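Local coordinates for ricin B lectin (Clostridium thermocellum, PDB 3VSF), which is an exo-beta-1,3-galactanase of glycoside hydrolase family 43 that carries a galactose-binding ricin-type lectin domain and probably trims beta-1,3-linked galactan from chain ends, at residues Cys238-Thr250 with Lys262-Ser274. Residues are numbered along the deposited sequence; the frame is centred on the assembly and turned at random.
Sequences CLIKRNGYYYLIT and KYAYSKDLASGWS
Leu-269 crosses one face of the Tyr-246 ring at about a right angle, its CD2 3.6 Å from the ring centroid and 18° off the normal, a CH-pi contact, while CG follows the same face out to CZ. The ring also meets 262-274 by its edge: the carbonyl oxygens of Ser-266 and Lys-267 lie near its plane, the latter 3.5 Å from CE1. Its CG stands beside the backbone N, anti to the carbonyl carbon (chi1 -60°). Trp-273, from the loop after the strand, folds back over Leu-248 and Tyr-246, reaching Leu-248 CB through CZ3 at 3.6 Å and Tyr-246 CB through CH2; Leu-239 CD1 meets the indole edge, and Ser-266 CB sits over one indole face. The indole is fixed by NE1, which donates to Leu-269 O at 3.0 Å, in the ring plane but above the carbonyl plane, and Ser-266 OG gives a hydrogen bond to Asp-268 O. On the other face of the sheet, Tyr-265 CB packs 3.8 Å from Tyr-247 CD1. The backbones of strands 246-251 and 261-266 pair as an antiparallel hairpin: Tyr-246 and Ser-266 exchange two bonds, Tyr-246 N to Ser-266 O being 2.9 Å and nearly straight, whereas in the Leu-248 and Ala-264 pair the bond from Ala-264 N is weak. This hairpin forms the middle of a four-stranded blade in the five-bladed beta-propeller of family 43, and Leu-211 and Phe-190 of the preceding blade adjoin the leucines and Tyr-246. The chemistry thus combines a backbone ladder with a largely apolar interblade face, where Lys-241 NZ donates to Tyr-246 OH and the indole N-H and serine hydroxyl tie down the turn's carbonyls.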
loop_
_atom_site.group_PDB
_atom_site.type_symbol
_atom_site.label_atom_id
_atom_site.label_comp_id
_atom_site.label_asym_id
_atom_site.label_seq_id
_atom_site.Cartn_x
_atom_site.Cartn_y
_atom_site.Cartn_z
ATOM N N CYS A 238 3.807 -5.492 -8.639
ATOM C CA CYS A 238 2.375 -5.747 -8.549
ATOM C C CYS A 238 1.694 -5.228 -9.808
ATOM O O CYS A 238 1.773 -4.040 -10.118
ATOM C CB CYS A 238 1.781 -5.065 -7.314
ATOM S SG CYS A 238 2.461 -5.629 -5.736
ATOM N N LEU A 239 1.031 -6.119 -10.536
ATOM C CA LEU A 239 0.390 -5.743 -11.790
ATOM C C LEU A 239 -1.126 -5.659 -11.648
ATOM O O LEU A 239 -1.776 -6.631 -11.264
ATOM C CB LEU A 239 0.764 -6.728 -12.898
ATOM C CG LEU A 239 0.277 -6.372 -14.304
ATOM C CD1 LEU A 239 0.715 -4.964 -14.679
ATOM C CD2 LEU A 239 0.782 -7.383 -15.320
ATOM N N ILE A 240 -1.680 -4.489 -11.956
ATOM C CA ILE A 240 -3.121 -4.271 -11.872
ATOM C C ILE A 240 -3.633 -3.454 -13.056
ATOM O O ILE A 240 -2.850 -2.919 -13.838
ATOM C CB ILE A 240 -3.512 -3.554 -10.564
ATOM C CG1 ILE A 240 -2.899 -2.153 -10.519
ATOM C CG2 ILE A 240 -3.082 -4.368 -9.354
ATOM C CD1 ILE A 240 -3.222 -1.387 -9.254
ATOM N N LYS A 241 -4.954 -3.362 -13.173
ATOM C CA LYS A 241 -5.585 -2.606 -14.249
ATOM C C LYS A 241 -6.834 -1.905 -13.725
ATOM O O LYS A 241 -7.520 -2.425 -12.847
ATOM C CB LYS A 241 -5.946 -3.537 -15.409
ATOM C CG LYS A 241 -6.522 -2.835 -16.628
ATOM C CD LYS A 241 -6.820 -3.831 -17.739
ATOM C CE LYS A 241 -7.291 -3.132 -19.005
ATOM N NZ LYS A 241 -7.529 -4.098 -20.115
ATOM N N ARG A 242 -7.126 -0.724 -14.260
ATOM C CA ARG A 242 -8.286 0.038 -13.807
ATOM C C ARG A 242 -9.232 0.400 -14.951
ATOM O O ARG A 242 -10.274 -0.231 -15.124
ATOM C CB ARG A 242 -7.846 1.299 -13.058
ATOM C CG ARG A 242 -8.926 1.893 -12.167
ATOM C CD ARG A 242 -8.441 3.147 -11.459
ATOM N NE ARG A 242 -9.205 4.326 -11.859
ATOM C CZ ARG A 242 -10.303 4.750 -11.240
ATOM N NH1 ARG A 242 -10.768 4.094 -10.186
ATOM N NH2 ARG A 242 -10.935 5.832 -11.674
ATOM N N ASN A 243 -8.866 1.416 -15.726
ATOM C CA ASN A 243 -9.707 1.874 -16.829
ATOM C C ASN A 243 -8.958 1.878 -18.154
ATOM O O ASN A 243 -8.699 2.936 -18.726
ATOM C CB ASN A 243 -10.248 3.274 -16.543
ATOM C CG ASN A 243 -10.898 3.378 -15.180
ATOM O OD1 ASN A 243 -11.435 2.400 -14.660
ATOM N ND2 ASN A 243 -10.848 4.567 -14.590
ATOM N N GLY A 244 -8.614 0.691 -18.641
ATOM C CA GLY A 244 -7.811 0.576 -19.844
ATOM C C GLY A 244 -6.388 1.010 -19.556
ATOM O O GLY A 244 -5.582 1.194 -20.468
ATOM N N TYR A 245 -6.087 1.176 -18.272
ATOM C CA TYR A 245 -4.755 1.566 -17.830
ATOM C C TYR A 245 -4.131 0.490 -16.948
ATOM O O TYR A 245 -4.709 0.090 -15.938
ATOM C CB TYR A 245 -4.808 2.890 -17.065
ATOM C CG TYR A 245 -4.833 4.119 -17.945
ATOM C CD1 TYR A 245 -3.654 4.728 -18.351
ATOM C CD2 TYR A 245 -6.035 4.675 -18.365
ATOM C CE1 TYR A 245 -3.668 5.852 -19.154
ATOM C CE2 TYR A 245 -6.060 5.800 -19.169
ATOM C CZ TYR A 245 -4.874 6.385 -19.559
ATOM O OH TYR A 245 -4.891 7.504 -20.359
ATOM N N TYR A 246 -2.949 0.024 -17.337
ATOM C CA TYR A 246 -2.208 -0.937 -16.534
ATOM C C TYR A 246 -1.283 -0.200 -15.574
ATOM O O TYR A 246 -0.685 0.815 -15.933
ATOM C CB TYR A 246 -1.400 -1.884 -17.424
ATOM C CG TYR A 246 -2.238 -2.691 -18.392
ATOM C CD1 TYR A 246 -2.344 -2.320 -19.727
ATOM C CD2 TYR A 246 -2.922 -3.824 -17.972
ATOM C CE1 TYR A 246 -3.106 -3.055 -20.616
ATOM C CE2 TYR A 246 -3.687 -4.566 -18.854
ATOM C CZ TYR A 246 -3.776 -4.177 -20.174
ATOM O OH TYR A 246 -4.537 -4.911 -21.055
ATOM N N TYR A 247 -1.171 -0.708 -14.352
ATOM C CA TYR A 247 -0.333 -0.075 -13.340
ATOM C C TYR A 247 0.629 -1.078 -12.713
ATOM O O TYR A 247 0.228 -2.171 -12.317
ATOM C CB TYR A 247 -1.198 0.576 -12.260
ATOM C CG TYR A 247 -2.185 1.585 -12.800
ATOM C CD1 TYR A 247 -1.839 2.922 -12.935
ATOM C CD2 TYR A 247 -3.464 1.199 -13.179
ATOM C CE1 TYR A 247 -2.739 3.847 -13.431
ATOM C CE2 TYR A 247 -4.371 2.115 -13.674
ATOM C CZ TYR A 247 -4.003 3.436 -13.798
ATOM O OH TYR A 247 -4.905 4.351 -14.291
ATOM N N LEU A 248 1.899 -0.698 -12.628
ATOM C CA LEU A 248 2.922 -1.579 -12.083
ATOM C C LEU A 248 3.586 -0.976 -10.849
ATOM O O LEU A 248 4.475 -0.132 -10.958
ATOM C CB LEU A 248 3.975 -1.899 -13.147
ATOM C CG LEU A 248 5.065 -2.900 -12.753
ATOM C CD1 LEU A 248 4.445 -4.207 -12.283
ATOM C CD2 LEU A 248 6.015 -3.142 -13.915
ATOM N N ILE A 249 3.144 -1.416 -9.674
ATOM C CA ILE A 249 3.735 -0.974 -8.417
ATOM C C ILE A 249 4.945 -1.836 -8.072
ATOM O O ILE A 249 4.832 -3.052 -7.933
ATOM C CB ILE A 249 2.724 -1.037 -7.256
ATOM C CG1 ILE A 249 1.706 0.102 -7.364
ATOM C CG2 ILE A 249 3.444 -0.959 -5.921
ATOM C CD1 ILE A 249 0.760 -0.015 -8.541
ATOM N N THR A 250 6.104 -1.200 -7.938
ATOM C CA THR A 250 7.336 -1.920 -7.648
ATOM C C THR A 250 8.023 -1.376 -6.403
ATOM O O THR A 250 7.613 -0.356 -5.852
ATOM C CB THR A 250 8.323 -1.838 -8.827
ATOM O OG1 THR A 250 8.676 -0.468 -9.060
ATOM C CG2 THR A 250 7.696 -2.417 -10.087
ATOM N N LYS A 262 7.601 2.671 -6.047
ATOM C CA LYS A 262 7.286 3.470 -7.226
ATOM C C LYS A 262 6.211 2.797 -8.071
ATOM O O LYS A 262 5.877 1.633 -7.853
ATOM C CB LYS A 262 8.544 3.708 -8.064
ATOM C CG LYS A 262 9.661 4.418 -7.316
ATOM C CD LYS A 262 10.858 4.675 -8.217
ATOM C CE LYS A 262 11.973 5.382 -7.465
ATOM N NZ LYS A 262 13.129 5.690 -8.350
ATOM N N TYR A 263 5.669 3.535 -9.034
ATOM C CA TYR A 263 4.643 2.993 -9.915
ATOM C C TYR A 263 4.764 3.556 -11.324
ATOM O O TYR A 263 5.410 4.581 -11.544
ATOM C CB TYR A 263 3.244 3.271 -9.356
ATOM C CG TYR A 263 2.798 4.713 -9.479
ATOM C CD1 TYR A 263 3.041 5.626 -8.460
ATOM C CD2 TYR A 263 2.125 5.158 -10.610
ATOM C CE1 TYR A 263 2.630 6.944 -8.568
ATOM C CE2 TYR A 263 1.712 6.472 -10.726
ATOM C CZ TYR A 263 1.967 7.361 -9.702
ATOM O OH TYR A 263 1.558 8.670 -9.814
ATOM N N ALA A 264 4.135 2.877 -12.276
ATOM C CA ALA A 264 4.110 3.328 -13.659
ATOM C C ALA A 264 2.810 2.890 -14.314
ATOM O O ALA A 264 2.114 2.010 -13.806
ATOM C CB ALA A 264 5.303 2.781 -14.419
ATOM N N TYR A 265 2.481 3.504 -15.445
ATOM C CA TYR A 265 1.236 3.198 -16.135
ATOM C C TYR A 265 1.444 3.071 -17.638
ATOM O O TYR A 265 2.447 3.535 -18.180
ATOM C CB TYR A 265 0.185 4.270 -15.837
ATOM C CG TYR A 265 0.637 5.674 -16.171
ATOM C CD1 TYR A 265 0.331 6.248 -17.398
ATOM C CD2 TYR A 265 1.372 6.421 -15.262
ATOM C CE1 TYR A 265 0.743 7.530 -17.708
ATOM C CE2 TYR A 265 1.789 7.703 -15.564
ATOM C CZ TYR A 265 1.473 8.252 -16.787
ATOM O OH TYR A 265 1.885 9.529 -17.090
ATOM N N SER A 266 0.486 2.438 -18.305
ATOM C CA SER A 266 0.545 2.251 -19.747
ATOM C C SER A 266 -0.800 1.779 -20.283
ATOM O O SER A 266 -1.542 1.079 -19.594
ATOM C CB SER A 266 1.634 1.240 -20.111
ATOM O OG SER A 266 1.716 1.063 -21.516
ATOM N N LYS A 267 -1.111 2.169 -21.514
ATOM C CA LYS A 267 -2.348 1.747 -22.155
ATOM C C LYS A 267 -2.215 0.323 -22.680
ATOM O O LYS A 267 -3.210 -0.377 -22.867
ATOM C CB LYS A 267 -2.715 2.702 -23.291
ATOM C CG LYS A 267 -2.908 4.145 -22.853
ATOM C CD LYS A 267 -3.294 5.033 -24.025
ATOM C CE LYS A 267 -3.520 6.471 -23.581
ATOM N NZ LYS A 267 -3.950 7.341 -24.711
ATOM N N ASP A 268 -0.976 -0.102 -22.911
ATOM C CA ASP A 268 -0.701 -1.441 -23.421
ATOM C C ASP A 268 0.398 -2.126 -22.611
ATOM O O ASP A 268 1.335 -1.477 -22.148
ATOM C CB ASP A 268 -0.301 -1.377 -24.897
ATOM C CG ASP A 268 -1.395 -0.797 -25.773
ATOM O OD1 ASP A 268 -2.584 -1.065 -25.498
ATOM O OD2 ASP A 268 -1.066 -0.073 -26.737
ATOM N N LEU A 269 0.275 -3.439 -22.444
ATOM C CA LEU A 269 1.259 -4.211 -21.695
ATOM C C LEU A 269 2.581 -4.328 -22.449
ATOM O O LEU A 269 3.652 -4.344 -21.843
ATOM C CB LEU A 269 0.718 -5.607 -21.376
ATOM C CG LEU A 269 -0.419 -5.688 -20.358
ATOM C CD1 LEU A 269 -0.983 -7.099 -20.293
ATOM C CD2 LEU A 269 0.061 -5.235 -18.989
ATOM N N ALA A 270 2.496 -4.412 -23.772
ATOM C CA ALA A 270 3.681 -4.580 -24.607
ATOM C C ALA A 270 4.593 -3.357 -24.555
ATOM O O ALA A 270 5.806 -3.485 -24.385
ATOM C CB ALA A 270 3.278 -4.884 -26.040
ATOM N N SER A 271 4.003 -2.175 -24.706
ATOM C CA SER A 271 4.771 -0.935 -24.717
ATOM C C SER A 271 3.922 0.253 -24.276
ATOM O O SER A 271 2.731 0.112 -24.002
ATOM C CB SER A 271 5.343 -0.676 -26.112
ATOM O OG SER A 271 4.307 -0.545 -27.069
ATOM N N GLY A 272 4.546 1.425 -24.214
ATOM C CA GLY A 272 3.847 2.641 -23.840
ATOM C C GLY A 272 3.915 2.928 -22.353
ATOM O O GLY A 272 3.211 3.804 -21.849
ATOM N N TRP A 273 4.762 2.188 -21.646
ATOM C CA TRP A 273 4.921 2.378 -20.209
ATOM C C TRP A 273 5.584 3.711 -19.888
ATOM O O TRP A 273 6.458 4.175 -20.619
ATOM C CB TRP A 273 5.711 1.221 -19.593
ATOM C CG TRP A 273 4.911 -0.036 -19.464
ATOM C CD1 TRP A 273 4.817 -1.048 -20.375
ATOM C CD2 TRP A 273 4.083 -0.416 -18.357
ATOM N NE1 TRP A 273 3.985 -2.034 -19.904
ATOM C CE2 TRP A 273 3.520 -1.670 -18.667
ATOM C CE3 TRP A 273 3.764 0.184 -17.135
ATOM C CZ2 TRP A 273 2.657 -2.336 -17.799
ATOM C CZ3 TRP A 273 2.907 -0.480 -16.275
ATOM C CH2 TRP A 273 2.364 -1.725 -16.611
ATOM N N SER A 274 5.158 4.325 -18.788
ATOM C CA SER A 274 5.685 5.622 -18.380
ATOM C C SER A 274 6.941 5.463 -17.537
ATOM O O SER A 274 7.438 4.353 -17.345
ATOM C CB SER A 274 4.631 6.396 -17.587
ATOM O OG SER A 274 4.338 5.747 -16.362
#